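Side-chain contacts in phosphonopyruvate hydrolase (Variovorax sp., PDB 2HJP), which cleaves the phosphorus-carbon bond of 3-phosphonopyruvate with water and a divalent metal ion, yielding pyruvate and phosphate: residues A6-L11 and G179-L184; N91-V96 and T142-D147; E157-I160 and G164-E167. One frame throughout, in Å; residues are numbered along the deposited sequence.

Contact 1. Residues A6-L11 and G179-L184; sequences ALRAAL and GADAIL
Arg8 reaches out from helix 3-13 to grip the carboxylate of Asp181, just ahead of strand 182-185, and so shows how one long side chain can tie an N-terminal helix to a barrel strand far along the sequence. Its path starts at CB, which does not aim at the partner. CG is roughly anti to the backbone N (chi1 -159°), and two further bends, at chi2 and chi3, bring the chain round until its tip reaches the aspartate. On the way the side chain touches Val151 of strand 151-156, and NE donates to the carbonyl O of Asp149. CZ, 3.5 Å from Asp181 OD1, carries the two nitrogens that do the work. Arg8 NH2 lies 2.9 Å from Asp181 OD1 and Arg8 NH1 3.1 Å from the same oxygen. Both bonds are weak, the straighter being that of NH2 with an N-H...O angle of 150°. OD1 sits at the edge of the guanidinium, in its plane, but the carboxylate is turned 87° to that plane, and the pair is therefore a fork on one oxygen and not a side-by-side match of two. Arg8 NH1 also comes within 3.3 Å of Asp181 OD2. That second oxygen has its own partners in Arg145 NH1, which forms the stronger salt bridge, and the backbone N of Val152. Two arginines and a backbone amide thus share one carboxylate, which would probably favour the ionised form of Asp181 and offset the closeness of the two positive groups.

Contact 2. Residues N91-V96 and T142-D147; sequences NVHYVV and TAARAD
The methyl of Ala144 lies over one face of the His93 imidazole, a CH-pi contact between neighbouring outer helices, 89-102 and 131-144, of the (beta/alpha)8 TIM barrel. It illustrates a general point: where an alanine stands at the closest approach of two helices, the backbones can come near. The chi1 of His93, -166°, sets CG anti to the backbone N, and this brings the ring nearer the second helix although the CB itself does not aim there. Ala144 CB stands 4.2 Å from the His93 ring centroid, 22° off the normal, displaced toward the rim where ND1 is its nearest side-chain partner at 3.9 Å. The same methyl also meets the His93 backbone, with 3.5 Å from Ala144 CB to His93 O, and the CA atoms of His93 and Ala144 are only 5.4 Å apart. Val96, one turn further on, points toward the second helix and completes the seat for the methyl: Val96 CB is 4.2 Å from Ala144 CB. Val96 also packs on Ala141, of the same helix as Ala144, and on Phe150. A neighbouring subunit joins in as well, its Val284 packing on His93 and its Tyr288 on Ala143. Helix 131-144 ends here, and Arg145, the first residue to leave helical geometry, turns its charged end away toward Asp181. The guanidinium of Arg145 is flanked on one face by Thr142 CG2, 3.5 Å above its plane, while Arg145 N lies 4.2 Å from Val96 CG1.

Contact 3. Residues E157-I160 and G164-E167; sequences EALI and GQQE
A chi1 of -68° puts CG of Leu159 beside its backbone N and sends both methyls toward Gln165, whose own side chain starts out roughly anti to the backbone N (chi1 -153°) and folds back at chi2 (76°). The two side chains meet in a beta-alpha loop of the TIM barrel, between strand 151-156 and helix 165-177, and show how such a loop can be folded onto the start of the helix it leads into. Leu159 CD2 approaches Gln165 CD at 4.1 Å, the two side chains crossing obliquely. The same methyl, Leu159 CD2, lies 3.8 Å from Gly164 O. Alongside, Ala158 CB packs on Glu167 CG at 4.3 Å, while the carboxylate of Glu167 turns to a salt bridge with Arg171. Leu159 further touches Ala168 of the helix and Glu194 of helix 193-201. Were Leu159 cut back to an alanine, both methyls facing the glutamine would go, which would probably open a gap between loop and helix and leave the Gln165 chain freer to swing. The substrate-binding His186 is about 7 Å from Leu159, side chain to side chain, and the nearby Glu157 pairs with Arg155, another substrate-binding residue. Gly164, the N-cap residue, has backbone angles that call for glycine. Gly164 N donates to a water at 2.8 Å, which in turn donates to Leu159 O at 3.0 Å.

In the fold
All three contacts belong to one closed eight-stranded parallel barrel, its outer helices and the loop between strand 151-156 and helix 165-177. Along the chain the two segments of contact 1 bracket the other two: contact 2 closes before contact 3 opens, and helix 165-177 of contact 3 leads on to strand 182-185 of contact 1. Contacts 1 and 2, with centres 16 Å apart, meet directly, Asp181 OD2 lying 2.8 Å from Arg145 NH1, so that helix 3-13 and the end of helix 131-144 are both tied to Asp181. Contact 3 stands apart, its centre 22 Å from that of contact 1 and 27 Å from that of contact 2, near substrate-binding residues. The outer helices and this beta-alpha loop are thus fixed by separate sets of contacts.

Contact 1. Residues A6-L11 and G179-L184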
ATOM      1  N   ALA A   6      18.581   2.794  23.086  1.00 26.28           N
ATOM      2  CA  ALA A   6      18.665   1.445  23.652  1.00 23.83           C
ATOM      3  C   ALA A   6      19.595   0.517  22.832  1.00 22.14           C
ATOM      4  O   ALA A   6      20.354  -0.213  23.385  1.00 21.76           O
ATOM      5  CB  ALA A   6      17.236   0.802  23.725  1.00 24.57           C
ATOM      6  N   LEU A   7      19.501   0.521  21.503  1.00 22.47           N
ATOM      7  CA  LEU A   7      20.342  -0.357  20.703  1.00 21.50           C
ATOM      8  C   LEU A   7      21.787   0.106  20.774  1.00 24.05           C
ATOM      9  O   LEU A   7      22.721  -0.709  20.928  1.00 22.74           O
ATOM     10  CB  LEU A   7      19.850  -0.392  19.248  1.00 22.63           C
ATOM     11  CG  LEU A   7      20.704  -1.186  18.261  1.00 21.52           C
ATOM     12  CD1 LEU A   7      20.799  -2.644  18.708  1.00 23.35           C
ATOM     13  CD2 LEU A   7      20.132  -1.016  16.830  1.00 18.13           C
ATOM     14  N   ARG A   8      21.988   1.412  20.659  1.00 24.62           N
ATOM     15  CA  ARG A   8      23.345   1.962  20.747  1.00 26.41           C
ATOM     16  C   ARG A   8      23.930   1.636  22.147  1.00 27.36           C
ATOM     17  O   ARG A   8      25.081   1.266  22.262  1.00 29.04           O
ATOM     18  CB  ARG A   8      23.256   3.473  20.464  1.00 25.86           C
ATOM     19  CG  ARG A   8      24.528   4.108  20.040  1.00 28.32           C
ATOM     20  CD  ARG A   8      25.144   3.532  18.832  1.00 25.30           C
ATOM     21  NE  ARG A   8      24.682   4.129  17.579  1.00 24.13           N
ATOM     22  CZ  ARG A   8      25.471   4.166  16.519  1.00 26.59           C
ATOM     23  NH1 ARG A   8      25.086   4.696  15.346  1.00 24.65           N
ATOM     24  NH2 ARG A   8      26.699   3.656  16.649  1.00 26.87           N
ATOM     25  N   ALA A   9      23.130   1.713  23.205  1.00 27.67           N
ATOM     26  CA  ALA A   9      23.602   1.389  24.551  1.00 28.96           C
ATOM     27  C   ALA A   9      24.051  -0.103  24.643  1.00 29.98           C
ATOM     28  O   ALA A   9      25.113  -0.435  25.201  1.00 28.47           O
ATOM     29  CB  ALA A   9      22.488   1.685  25.580  1.00 28.31           C
ATOM     30  N   ALA A  10      23.244  -1.001  24.091  1.00 30.15           N
ATOM     31  CA  ALA A  10      23.590  -2.424  24.082  1.00 29.42           C
ATOM     32  C   ALA A  10      24.915  -2.615  23.310  1.00 29.20           C
ATOM     33  O   ALA A  10      25.823  -3.318  23.757  1.00 29.70           O
ATOM     34  CB  ALA A  10      22.430  -3.218  23.401  1.00 30.15           C
ATOM     35  N   LEU A  11      25.055  -1.975  22.161  1.00 29.54           N
ATOM     36  CA  LEU A  11      26.331  -2.109  21.423  1.00 31.89           C
ATOM     37  C   LEU A  11      27.566  -1.524  22.156  1.00 32.81           C
ATOM     38  O   LEU A  11      28.670  -2.110  22.136  1.00 33.69           O
ATOM     39  CB  LEU A  11      26.267  -1.410  20.089  1.00 30.34           C
ATOM     40  CG  LEU A  11      25.504  -2.054  18.987  1.00 30.16           C
ATOM     41  CD1 LEU A  11      25.421  -1.069  17.849  1.00 30.89           C
ATOM     42  CD2 LEU A  11      26.174  -3.368  18.622  1.00 27.05           C
ATOM     43  N   GLY A 179      31.941   4.295   7.608  1.00 19.46           N
ATOM     44  CA  GLY A 179      30.874   4.659   8.524  1.00 20.56           C
ATOM     45  C   GLY A 179      30.010   3.555   9.102  1.00 19.05           C
ATOM     46  O   GLY A 179      29.183   3.833   9.968  1.00 18.48           O
ATOM     47  N   ALA A 180      30.210   2.300   8.693  1.00 19.77           N
ATOM     48  CA  ALA A 180      29.390   1.237   9.310  1.00 19.20           C
ATOM     49  C   ALA A 180      29.555   1.149  10.844  1.00 18.66           C
ATOM     50  O   ALA A 180      30.665   1.248  11.389  1.00 18.87           O
ATOM     51  CB  ALA A 180      29.683  -0.103   8.651  1.00 18.07           C
ATOM     52  N   ASP A 181      28.435   0.986  11.568  1.00 16.69           N
ATOM     53  CA  ASP A 181      28.504   0.918  13.022  1.00 16.04           C
ATOM     54  C   ASP A 181      28.773  -0.475  13.458  1.00 17.47           C
ATOM     55  O   ASP A 181      29.094  -0.697  14.633  1.00 16.78           O
ATOM     56  CB  ASP A 181      27.162   1.394  13.613  1.00 18.73           C
ATOM     57  CG  ASP A 181      26.892   2.884  13.300  1.00 21.75           C
ATOM     58  OD1 ASP A 181      27.637   3.708  13.855  1.00 19.75           O
ATOM     59  OD2 ASP A 181      25.988   3.216  12.481  1.00 18.58           O
ATOM     60  N   ALA A 182      28.583  -1.417  12.528  1.00 16.10           N
ATOM     61  CA  ALA A 182      28.839  -2.839  12.838  1.00 20.29           C
ATOM     62  C   ALA A 182      29.006  -3.625  11.577  1.00 20.00           C
ATOM     63  O   ALA A 182      28.585  -3.169  10.519  1.00 20.99           O
ATOM     64  CB  ALA A 182      27.719  -3.408  13.686  1.00 20.51           C
ATOM     65  N   ILE A 183      29.645  -4.792  11.668  1.00 18.78           N
ATOM     66  CA  ILE A 183      29.867  -5.603  10.502  1.00 18.89           C
ATOM     67  C   ILE A 183      29.254  -7.001  10.694  1.00 18.75           C
ATOM     68  O   ILE A 183      29.592  -7.730  11.649  1.00 17.75           O
ATOM     69  CB  ILE A 183      31.369  -5.723  10.237  1.00 21.35           C
ATOM     70  CG1 ILE A 183      32.001  -4.302  10.133  1.00 22.73           C
ATOM     71  CG2 ILE A 183      31.559  -6.589   9.028  1.00 18.65           C
ATOM     72  CD1 ILE A 183      33.276  -4.173   9.402  1.00 35.83           C
ATOM     73  N   LEU A 184      28.329  -7.349   9.813  1.00 16.08           N
ATOM     74  CA  LEU A 184      27.688  -8.639   9.901  1.00 16.59           C
ATOM     75  C   LEU A 184      28.488  -9.489   8.917  1.00 17.57           C
ATOM     76  O   LEU A 184      28.490  -9.201   7.735  1.00 16.64           O
ATOM     77  CB  LEU A 184      26.217  -8.532   9.462  1.00 16.73           C
ATOM     78  CG  LEU A 184      25.373  -9.815   9.743  1.00 17.30           C
ATOM     79  CD1 LEU A 184      23.818  -9.484   9.622  1.00 16.42           C
ATOM     80  CD2 LEU A 184      25.897 -10.982   8.783  1.00 16.31           C
TER

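Contact 2. Residues N91-V96 and T142-D147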
ATOM      1  N   ASN A  91      19.712   5.407  -4.371  1.00 16.44           N
ATOM      2  CA  ASN A  91      18.504   4.782  -3.830  1.00 18.64           C
ATOM      3  C   ASN A  91      18.693   4.681  -2.316  1.00 17.44           C
ATOM      4  O   ASN A  91      17.782   4.975  -1.588  1.00 19.54           O
ATOM      5  CB  ASN A  91      18.301   3.371  -4.421  1.00 18.45           C
ATOM      6  CG  ASN A  91      18.011   3.417  -5.886  1.00 22.79           C
ATOM      7  OD1 ASN A  91      16.882   3.764  -6.284  1.00 26.98           O
ATOM      8  ND2 ASN A  91      18.998   3.124  -6.713  1.00 21.61           N
ATOM      9  N   VAL A  92      19.887   4.287  -1.858  1.00 15.61           N
ATOM     10  CA  VAL A  92      20.162   4.182  -0.411  1.00 17.01           C
ATOM     11  C   VAL A  92      19.816   5.464   0.323  1.00 18.13           C
ATOM     12  O   VAL A  92      19.119   5.483   1.350  1.00 18.84           O
ATOM     13  CB  VAL A  92      21.636   3.795  -0.140  1.00 16.41           C
ATOM     14  CG1 VAL A  92      21.942   3.872   1.370  1.00 15.51           C
ATOM     15  CG2 VAL A  92      21.895   2.403  -0.659  1.00 15.40           C
ATOM     16  N   HIS A  93      20.263   6.563  -0.236  1.00 17.82           N
ATOM     17  CA  HIS A  93      19.966   7.892   0.335  1.00 18.73           C
ATOM     18  C   HIS A  93      18.511   8.209   0.502  1.00 16.81           C
ATOM     19  O   HIS A  93      18.109   8.856   1.468  1.00 15.17           O
ATOM     20  CB  HIS A  93      20.593   8.960  -0.572  1.00 20.20           C
ATOM     21  CG  HIS A  93      20.637  10.296   0.060  1.00 22.90           C
ATOM     22  ND1 HIS A  93      21.708  10.719   0.814  1.00 25.85           N
ATOM     23  CD2 HIS A  93      19.752  11.310   0.045  1.00 25.77           C
ATOM     24  CE1 HIS A  93      21.476  11.949   1.223  1.00 26.21           C
ATOM     25  NE2 HIS A  93      20.303  12.334   0.769  1.00 25.71           N
ATOM     26  N   TYR A  94      17.702   7.741  -0.443  1.00 18.63           N
ATOM     27  CA  TYR A  94      16.277   7.984  -0.412  1.00 19.35           C
ATOM     28  C   TYR A  94      15.539   6.946   0.431  1.00 19.20           C
ATOM     29  O   TYR A  94      14.509   7.237   1.006  1.00 20.39           O
ATOM     30  CB  TYR A  94      15.667   7.996  -1.847  1.00 19.26           C
ATOM     31  CG  TYR A  94      15.981   9.286  -2.611  1.00 22.86           C
ATOM     32  CD1 TYR A  94      15.175  10.423  -2.470  1.00 23.77           C
ATOM     33  CD2 TYR A  94      17.089   9.371  -3.423  1.00 22.27           C
ATOM     34  CE1 TYR A  94      15.487  11.647  -3.147  1.00 27.31           C
ATOM     35  CE2 TYR A  94      17.421  10.589  -4.115  1.00 28.17           C
ATOM     36  CZ  TYR A  94      16.607  11.724  -3.967  1.00 27.76           C
ATOM     37  OH  TYR A  94      16.937  12.922  -4.599  1.00 30.37           O
ATOM     38  N   VAL A  95      16.082   5.751   0.493  1.00 17.45           N
ATOM     39  CA  VAL A  95      15.467   4.669   1.195  1.00 18.72           C
ATOM     40  C   VAL A  95      15.689   4.686   2.714  1.00 18.15           C
ATOM     41  O   VAL A  95      14.774   4.473   3.439  1.00 17.23           O
ATOM     42  CB  VAL A  95      16.013   3.326   0.573  1.00 21.22           C
ATOM     43  CG1 VAL A  95      16.061   2.278   1.566  1.00 24.27           C
ATOM     44  CG2 VAL A  95      15.101   2.914  -0.538  1.00 23.95           C
ATOM     45  N   VAL A  96      16.898   4.989   3.169  1.00 16.54           N
ATOM     46  CA  VAL A  96      17.213   4.975   4.614  1.00 16.72           C
ATOM     47  C   VAL A  96      16.322   5.847   5.511  1.00 18.89           C
ATOM     48  O   VAL A  96      15.782   5.371   6.522  1.00 17.33           O
ATOM     49  CB  VAL A  96      18.777   5.223   4.800  1.00 18.34           C
ATOM     50  CG1 VAL A  96      19.102   5.564   6.275  1.00 16.73           C
ATOM     51  CG2 VAL A  96      19.512   3.881   4.368  1.00 14.72           C
ATOM     52  N   THR A 142      24.783   6.505   6.154  1.00 16.25           N
ATOM     53  CA  THR A 142      25.065   7.285   7.351  1.00 18.32           C
ATOM     54  C   THR A 142      24.814   8.773   7.154  1.00 18.86           C
ATOM     55  O   THR A 142      24.470   9.463   8.110  1.00 18.15           O
ATOM     56  CB  THR A 142      26.503   7.083   7.913  1.00 19.03           C
ATOM     57  OG1 THR A 142      27.477   7.501   6.927  1.00 19.63           O
ATOM     58  CG2 THR A 142      26.701   5.586   8.332  1.00 18.09           C
ATOM     59  N   ALA A 143      24.999   9.272   5.935  1.00 19.80           N
ATOM     60  CA  ALA A 143      24.704  10.700   5.629  1.00 18.49           C
ATOM     61  C   ALA A 143      23.160  10.936   5.686  1.00 19.73           C
ATOM     62  O   ALA A 143      22.678  11.985   6.140  1.00 17.74           O
ATOM     63  CB  ALA A 143      25.201  11.065   4.174  1.00 17.98           C
ATOM     64  N   ALA A 144      22.390   9.964   5.210  1.00 18.02           N
ATOM     65  CA  ALA A 144      20.931  10.104   5.154  1.00 19.13           C
ATOM     66  C   ALA A 144      20.173   9.984   6.488  1.00 20.27           C
ATOM     67  O   ALA A 144      19.079  10.527   6.621  1.00 21.75           O
ATOM     68  CB  ALA A 144      20.355   9.085   4.130  1.00 17.16           C
ATOM     69  N   ARG A 145      20.736   9.294   7.477  1.00 20.14           N
ATOM     70  CA  ARG A 145      20.042   9.127   8.740  1.00 20.56           C
ATOM     71  C   ARG A 145      19.929  10.457   9.489  1.00 21.07           C
ATOM     72  O   ARG A 145      20.833  11.281   9.396  1.00 20.29           O
ATOM     73  CB  ARG A 145      20.758   8.084   9.642  1.00 21.23           C
ATOM     74  CG  ARG A 145      21.911   8.556  10.425  1.00 22.85           C
ATOM     75  CD  ARG A 145      22.681   7.490  11.326  1.00 21.80           C
ATOM     76  NE  ARG A 145      24.127   7.819  11.281  1.00 22.73           N
ATOM     77  CZ  ARG A 145      25.118   6.982  11.597  1.00 23.82           C
ATOM     78  NH1 ARG A 145      24.875   5.722  12.014  1.00 20.99           N
ATOM     79  NH2 ARG A 145      26.375   7.383  11.422  1.00 21.54           N
ATOM     80  N   ALA A 146      18.825  10.657  10.197  1.00 20.16           N
ATOM     81  CA  ALA A 146      18.607  11.892  10.968  1.00 21.37           C
ATOM     82  C   ALA A 146      19.141  11.743  12.368  1.00 22.49           C
ATOM     83  O   ALA A 146      19.882  12.604  12.854  1.00 22.95           O
ATOM     84  CB  ALA A 146      17.100  12.259  11.054  1.00 20.98           C
ATOM     85  N   ASP A 147      18.764  10.669  13.050  1.00 21.22           N
ATOM     86  CA  ASP A 147      19.202  10.481  14.421  1.00 21.28           C
ATOM     87  C   ASP A 147      20.580   9.775  14.394  1.00 22.48           C
ATOM     88  O   ASP A 147      20.654   8.683  13.884  1.00 23.50           O
ATOM     89  CB  ASP A 147      18.118   9.632  15.144  1.00 22.79           C
ATOM     90  CG  ASP A 147      18.527   9.195  16.535  1.00 22.00           C
ATOM     91  OD1 ASP A 147      19.642   9.512  16.974  1.00 23.76           O
ATOM     92  OD2 ASP A 147      17.725   8.521  17.203  1.00 24.79           O
TER

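Contact 3. Residues E157-I160 and G164-E167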
ATOM      1  N   GLU A 157      29.538 -10.373   2.346  1.00 21.78           N
ATOM      2  CA  GLU A 157      29.233 -11.642   1.689  1.00 24.36           C
ATOM      3  C   GLU A 157      30.459 -12.373   1.117  1.00 25.61           C
ATOM      4  O   GLU A 157      30.332 -13.478   0.548  1.00 25.97           O
ATOM      5  CB  GLU A 157      28.296 -11.386   0.510  1.00 27.22           C
ATOM      6  CG  GLU A 157      26.888 -11.027   0.843  1.00 33.52           C
ATOM      7  CD  GLU A 157      26.145 -12.218   1.360  1.00 33.29           C
ATOM      8  OE1 GLU A 157      25.991 -13.212   0.626  1.00 36.21           O
ATOM      9  OE2 GLU A 157      25.731 -12.142   2.503  1.00 37.27           O
ATOM     10  N   ALA A 158      31.627 -11.761   1.233  1.00 25.10           N
ATOM     11  CA  ALA A 158      32.849 -12.345   0.669  1.00 26.59           C
ATOM     12  C   ALA A 158      33.144 -13.830   1.072  1.00 27.65           C
ATOM     13  O   ALA A 158      33.666 -14.593   0.249  1.00 29.45           O
ATOM     14  CB  ALA A 158      34.036 -11.449   0.998  1.00 24.46           C
ATOM     15  N   LEU A 159      32.849 -14.245   2.308  1.00 26.51           N
ATOM     16  CA  LEU A 159      33.091 -15.660   2.672  1.00 25.69           C
ATOM     17  C   LEU A 159      32.154 -16.546   1.817  1.00 27.83           C
ATOM     18  O   LEU A 159      32.575 -17.489   1.143  1.00 27.96           O
ATOM     19  CB  LEU A 159      32.850 -15.912   4.177  1.00 25.36           C
ATOM     20  CG  LEU A 159      33.882 -15.233   5.104  1.00 24.20           C
ATOM     21  CD1 LEU A 159      33.758 -15.617   6.569  1.00 26.64           C
ATOM     22  CD2 LEU A 159      35.218 -15.650   4.620  1.00 26.89           C
ATOM     23  N   ILE A 160      30.893 -16.176   1.804  1.00 27.48           N
ATOM     24  CA  ILE A 160      29.878 -16.875   1.052  1.00 28.69           C
ATOM     25  C   ILE A 160      30.199 -16.885  -0.457  1.00 30.23           C
ATOM     26  O   ILE A 160      30.031 -17.913  -1.111  1.00 31.05           O
ATOM     27  CB  ILE A 160      28.515 -16.226   1.311  1.00 29.31           C
ATOM     28  CG1 ILE A 160      28.217 -16.351   2.803  1.00 28.27           C
ATOM     29  CG2 ILE A 160      27.466 -16.800   0.367  1.00 28.70           C
ATOM     30  CD1 ILE A 160      27.930 -17.720   3.314  1.00 37.03           C
ATOM     31  N   GLY A 164      37.369 -15.619   0.108  1.00 32.44           N
ATOM     32  CA  GLY A 164      38.412 -15.821   1.108  1.00 32.47           C
ATOM     33  C   GLY A 164      38.333 -14.884   2.285  1.00 32.58           C
ATOM     34  O   GLY A 164      37.653 -13.868   2.230  1.00 31.75           O
ATOM     35  N   GLN A 165      39.060 -15.241   3.334  1.00 32.15           N
ATOM     36  CA  GLN A 165      39.127 -14.506   4.583  1.00 33.16           C
ATOM     37  C   GLN A 165      39.806 -13.126   4.471  1.00 33.07           C
ATOM     38  O   GLN A 165      39.267 -12.123   4.973  1.00 31.90           O
ATOM     39  CB  GLN A 165      39.848 -15.385   5.600  1.00 35.37           C
ATOM     40  CG  GLN A 165      39.494 -15.156   7.037  1.00 38.78           C
ATOM     41  CD  GLN A 165      38.130 -15.739   7.443  1.00 40.51           C
ATOM     42  OE1 GLN A 165      37.904 -16.968   7.560  1.00 38.43           O
ATOM     43  NE2 GLN A 165      37.195 -14.831   7.649  1.00 44.18           N
ATOM     44  N   GLN A 166      40.983 -13.059   3.818  1.00 32.77           N
ATOM     45  CA  GLN A 166      41.692 -11.774   3.651  1.00 32.38           C
ATOM     46  C   GLN A 166      40.758 -10.692   3.044  1.00 32.47           C
ATOM     47  O   GLN A 166      40.704  -9.599   3.551  1.00 32.79           O
ATOM     48  CB  GLN A 166      42.955 -11.941   2.751  1.00 32.11           C
ATOM     49  N   GLU A 167      40.023 -11.028   1.982  1.00 32.35           N
ATOM     50  CA  GLU A 167      39.110 -10.119   1.282  1.00 31.95           C
ATOM     51  C   GLU A 167      37.883  -9.741   2.175  1.00 31.27           C
ATOM     52  O   GLU A 167      37.450  -8.583   2.181  1.00 29.87           O
ATOM     53  CB  GLU A 167      38.634 -10.799  -0.021  1.00 32.27           C
ATOM     54  CG  GLU A 167      37.611  -9.988  -0.849  1.00 35.76           C
ATOM     55  CD  GLU A 167      38.180  -8.647  -1.364  1.00 36.55           C
ATOM     56  OE1 GLU A 167      39.313  -8.297  -0.965  1.00 39.41           O
ATOM     57  OE2 GLU A 167      37.388  -7.784  -1.855  1.00 36.67           O
TER
HETATM   58  O   HOH W   1      35.586 -17.555   1.047  1.00 37.47           O